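Local coordinates for protein histidine acid phosphatase (Bifidobacterium longum subsp. infantis, PDB 6RXD) that probably removes phosphate groups from inositol hexakisphosphate (phytate) and other inositol polyphosphates, and also from 2,3-bisphosphoglycerate, as a histidine acid phosphatase of the MINPP1 subfamily, at residues Lys29-Lys32 with Gly33-Pro36; Ala115-Arg118 with Asn119-Leu122. One frame throughout, in Å; residues are numbered along the deposited sequence.

Contact 1 (Lys29-Lys32 with Gly33-Pro36); sequences KAPK and GYGP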
loop_
_atom_site.group_PDB
_atom_site.type_symbol
_atom_site.label_atom_id
_atom_site.label_comp_id
_atom_site.label_asym_id
_atom_site.label_seq_id
_atom_site.Cartn_x
_atom_site.Cartn_y
_atom_site.Cartn_z
ATOM N N LYS A 29 -9.431 -6.703 25.840
ATOM C CA LYS A 29 -10.677 -7.457 25.893
ATOM C C LYS A 29 -11.872 -6.502 25.898
ATOM O O LYS A 29 -11.828 -5.438 26.508
ATOM C CB LYS A 29 -10.722 -8.327 27.155
ATOM C CG LYS A 29 -9.488 -9.203 27.355
ATOM C CD LYS A 29 -9.193 -10.040 26.118
ATOM C CE LYS A 29 -8.086 -11.055 26.376
ATOM N NZ LYS A 29 -7.750 -11.810 25.134
ATOM N N ALA A 30 -12.945 -6.894 25.225
ATOM C CA ALA A 30 -14.171 -6.113 25.257
ATOM C C ALA A 30 -14.716 -6.104 26.680
ATOM O O ALA A 30 -14.455 -7.036 27.454
ATOM C CB ALA A 30 -15.191 -6.696 24.290
ATOM N N PRO A 31 -15.463 -5.048 27.038
ATOM C CA PRO A 31 -16.031 -4.966 28.387
ATOM C C PRO A 31 -16.946 -6.144 28.712
ATOM O O PRO A 31 -17.511 -6.783 27.813
ATOM C CB PRO A 31 -16.829 -3.655 28.365
ATOM C CG PRO A 31 -16.944 -3.273 26.919
ATOM C CD PRO A 31 -15.737 -3.835 26.248
ATOM N N LYS A 32 -17.065 -6.432 30.005
ATOM C CA LYS A 32 -17.873 -7.540 30.505
ATOM C C LYS A 32 -19.257 -7.602 29.864
ATOM O O LYS A 32 -19.954 -6.596 29.776
ATOM C CB LYS A 32 -18.010 -7.428 32.030
ATOM C CG LYS A 32 -18.877 -8.501 32.665
ATOM C CD LYS A 32 -18.882 -8.372 34.183
ATOM C CE LYS A 32 -19.483 -9.610 34.832
ATOM N NZ LYS A 32 -18.815 -10.850 34.336
ATOM N N GLY A 33 -19.645 -8.787 29.407
ATOM C CA GLY A 33 -20.972 -8.987 28.850
ATOM C C GLY A 33 -21.028 -8.897 27.337
ATOM O O GLY A 33 -22.044 -9.241 26.728
ATOM N N TYR A 34 -19.942 -8.427 26.727
ATOM C CA TYR A 34 -19.898 -8.270 25.270
ATOM C C TYR A 34 -19.172 -9.433 24.596
ATOM O O TYR A 34 -18.097 -9.838 25.036
ATOM C CB TYR A 34 -19.253 -6.920 24.898
ATOM C CG TYR A 34 -20.132 -5.730 25.240
ATOM C CD1 TYR A 34 -20.824 -5.049 24.247
ATOM C CD2 TYR A 34 -20.285 -5.307 26.560
ATOM C CE1 TYR A 34 -21.639 -3.960 24.547
ATOM C CE2 TYR A 34 -21.105 -4.214 26.872
ATOM C CZ TYR A 34 -21.783 -3.560 25.864
ATOM O OH TYR A 34 -22.599 -2.485 26.163
ATOM N N GLY A 35 -19.773 -9.966 23.532
ATOM C CA GLY A 35 -19.195 -11.064 22.772
ATOM C C GLY A 35 -19.107 -10.703 21.299
ATOM O O GLY A 35 -19.825 -9.814 20.829
ATOM N N PRO A 36 -18.231 -11.393 20.558
ATOM C CA PRO A 36 -17.955 -11.034 19.161
ATOM C C PRO A 36 -19.136 -11.311 18.230
ATOM O O PRO A 36 -19.767 -12.368 18.345
ATOM C CB PRO A 36 -16.789 -11.958 18.797
ATOM C CG PRO A 36 -16.952 -13.149 19.712
ATOM C CD PRO A 36 -17.433 -12.553 21.005
HETATM O O HOH W 1 -15.958 -9.448 26.817
#
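Y34 and P31 meet at the two ends of a type II beta turn. The turn is closed by the backbone: Y34 N donates to P31 O at 3.1 Å. This bond is moderately bent, with an N-H...O angle of 152°. The donor is slightly tilted from the carbonyl plane.

Y34 CB and the CD2 side of the ring approach A30 and P31. The first torsion of Y34 (chi1 -70°) puts the ring on the side of the backbone N, and its CD2 edge lies against the turn. Y34 CD2 is 3.9 Å from P31 CG, and the proline and tyrosine side chains meet at a slant. Two carbonyl oxygens lie near the ring plane at this edge: P31 O is 3.4 Å from Y34 CD2, and K32 O is 3.5 Å from the same atom. A30 adds a smaller apolar contact, its CB 4.1 Å from Y34 CB.

K32 and G33 form the corner. K32 CB and K32 CG each lie 3.4 Å from G33 N. Beyond them the lysine chain leads away from the turn, extended through chi3 and bent at chi4. G33 holds the third position of the turn with a positive phi of 97°, as is usual for glycine in a type II turn.

A water lies 2.9 Å from A30 O and 2.8 Å from Y34 O. It can bridge them, though it has more acceptors in reach than protons. Outside the turn, Y451, I467 and the C-terminal I515 touch Y34, while G35 pairs through its backbone with A452. The turn leads the chain into strand 34-44 of the central sheet. The bond from Y34 N to P31 O fixes the turn, so Y34 enters the strand with its CB toward A30, while K32 stays at the exposed corner.

Contact 2 (Ala115-Arg118 with Asn119-Leu122); sequences AYQR and NRSL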
loop_
_atom_site.group_PDB
_atom_site.type_symbol
_atom_site.label_atom_id
_atom_site.label_comp_id
_atom_site.label_asym_id
_atom_site.label_seq_id
_atom_site.Cartn_x
_atom_site.Cartn_y
_atom_site.Cartn_z
ATOM N N ALA A 115 -5.796 -13.221 11.743
ATOM C CA ALA A 115 -7.192 -12.796 11.708
ATOM C C ALA A 115 -8.092 -13.885 12.298
ATOM O O ALA A 115 -9.007 -13.592 13.076
ATOM C CB ALA A 115 -7.629 -12.426 10.285
ATOM N N TYR A 116 -7.838 -15.140 11.947
ATOM C CA TYR A 116 -8.612 -16.210 12.568
ATOM C C TYR A 116 -8.326 -16.275 14.063
ATOM O O TYR A 116 -9.248 -16.371 14.880
ATOM C CB TYR A 116 -8.331 -17.583 11.937
ATOM C CG TYR A 116 -8.914 -18.681 12.788
ATOM C CD1 TYR A 116 -10.292 -18.862 12.867
ATOM C CD2 TYR A 116 -8.099 -19.501 13.556
ATOM C CE1 TYR A 116 -10.848 -19.858 13.680
ATOM C CE2 TYR A 116 -8.646 -20.499 14.366
ATOM C CZ TYR A 116 -10.014 -20.665 14.418
ATOM O OH TYR A 116 -10.549 -21.643 15.221
ATOM N N GLN A 117 -7.044 -16.228 14.411
ATOM C CA GLN A 117 -6.618 -16.426 15.791
ATOM C C GLN A 117 -7.197 -15.377 16.735
ATOM O O GLN A 117 -7.642 -15.707 17.842
ATOM C CB GLN A 117 -5.089 -16.475 15.871
ATOM C CG GLN A 117 -4.523 -17.762 15.287
ATOM C CD GLN A 117 -3.022 -17.747 15.101
ATOM O OE1 GLN A 117 -2.380 -16.704 15.199
ATOM N NE2 GLN A 117 -2.453 -18.917 14.816
ATOM N N ARG A 118 -7.221 -14.124 16.289
ATOM C CA ARG A 118 -7.747 -13.043 17.116
ATOM C C ARG A 118 -9.243 -13.188 17.351
ATOM O O ARG A 118 -9.764 -12.784 18.396
ATOM C CB ARG A 118 -7.455 -11.674 16.495
ATOM C CG ARG A 118 -7.776 -10.515 17.435
ATOM C CD ARG A 118 -7.349 -9.188 16.832
ATOM N NE ARG A 118 -8.328 -8.669 15.872
ATOM C CZ ARG A 118 -8.170 -8.681 14.553
ATOM N NH1 ARG A 118 -7.075 -9.196 14.005
ATOM N NH2 ARG A 118 -9.114 -8.174 13.773
ATOM N N ASN A 119 -9.935 -13.760 16.372
ATOM C CA ASN A 119 -11.376 -13.910 16.466
ATOM C C ASN A 119 -11.792 -15.357 16.429
ATOM O O ASN A 119 -12.792 -15.705 15.809
ATOM C CB ASN A 119 -12.095 -13.128 15.368
ATOM C CG ASN A 119 -12.313 -11.680 15.748
ATOM O OD1 ASN A 119 -13.024 -11.375 16.709
ATOM N ND2 ASN A 119 -11.704 -10.784 15.000
ATOM N N ARG A 120 -11.020 -16.188 17.115
ATOM C CA ARG A 120 -11.294 -17.614 17.187
ATOM C C ARG A 120 -12.722 -17.899 17.657
ATOM O O ARG A 120 -13.413 -18.743 17.079
ATOM C CB ARG A 120 -10.268 -18.292 18.104
ATOM C CG ARG A 120 -10.508 -19.768 18.312
ATOM C CD ARG A 120 -9.469 -20.367 19.251
ATOM N NE ARG A 120 -8.115 -20.204 18.730
ATOM C CZ ARG A 120 -7.496 -21.093 17.955
ATOM N NH1 ARG A 120 -8.106 -22.219 17.601
ATOM N NH2 ARG A 120 -6.265 -20.854 17.528
ATOM N N SER A 121 -13.183 -17.185 18.682
ATOM C CA SER A 121 -14.529 -17.432 19.193
ATOM C C SER A 121 -15.587 -17.128 18.133
ATOM O O SER A 121 -16.492 -17.933 17.902
ATOM C CB SER A 121 -14.796 -16.615 20.453
ATOM O OG SER A 121 -16.087 -16.909 20.946
ATOM N N LEU A 122 -15.458 -15.977 17.480
ATOM C CA LEU A 122 -16.379 -15.593 16.410
ATOM C C LEU A 122 -16.467 -16.646 15.315
ATOM O O LEU A 122 -17.556 -17.037 14.884
ATOM C CB LEU A 122 -15.945 -14.262 15.785
ATOM C CG LEU A 122 -16.789 -13.756 14.606
ATOM C CD1 LEU A 122 -18.185 -13.348 15.063
ATOM C CD2 LEU A 122 -16.100 -12.595 13.891
HETATM O O HOH W 2 -10.421 -11.530 12.816
HETATM O O HOH W 3 -4.464 -21.571 14.862
HETATM O O HOH W 4 -9.249 -15.298 19.943
HETATM O O HOH W 5 -6.773 -17.993 19.302
HETATM O O HOH W 6 -11.574 -10.229 18.801
#
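R120 lays its side chain against Y116, one turn back along the chain. R120 CA sits over one face of the phenol ring, offset toward its rim. The guanidinium then meets the CE2 edge with its own face: Y116 CE2 is 3.7 Å from R120 NH1, and the two planes are 72° apart. The R120 chain bends at chi3 (-60°), which turns its end back to the ring. A water ties this arginine to the backbone, accepting from R120 NE at 2.6 Å and donating to Q117 O at 2.8 Å.

These residues span a break between helices 102-118 and 120-129. N119 leaves helical angles and holds the N-cap position of the second helix, though its side chain makes no capping bond. The direct backbone bonds across the break are all weak, such as N119 N to A115 O at 3.4 Å. A water accepts from N119 ND2 at 2.6 Å and donates to A115 O.

R118 and N119 point the same way, and both reach D449, outside the two segments on strand 445-453. R118 NH2 makes a salt bridge with D449 OD1, and N119 ND2 a hydrogen bond with the same oxygen. Y116 OH is set by hydrogen bonds with D124 and R161.

How the contacts relate
From the N terminus, contact 1 comes first. It closes the turn at the end of the loop after helix 21-24 and delivers the chain into strand 34-44. Contact 2 follows well after that strand, at the break between helices 102-118 and 120-129. The two are in series and neither nests in the other. Their centres are about 14 Å apart. They meet where the start of the strand passes the start of the second helix: P36 O is 3.8 Å from L122 CD1, and P36 CG is 4.1 Å from S121 OG. Strand 445-453 also joins them, since it touches Y34 through Y451 and R118 through D449.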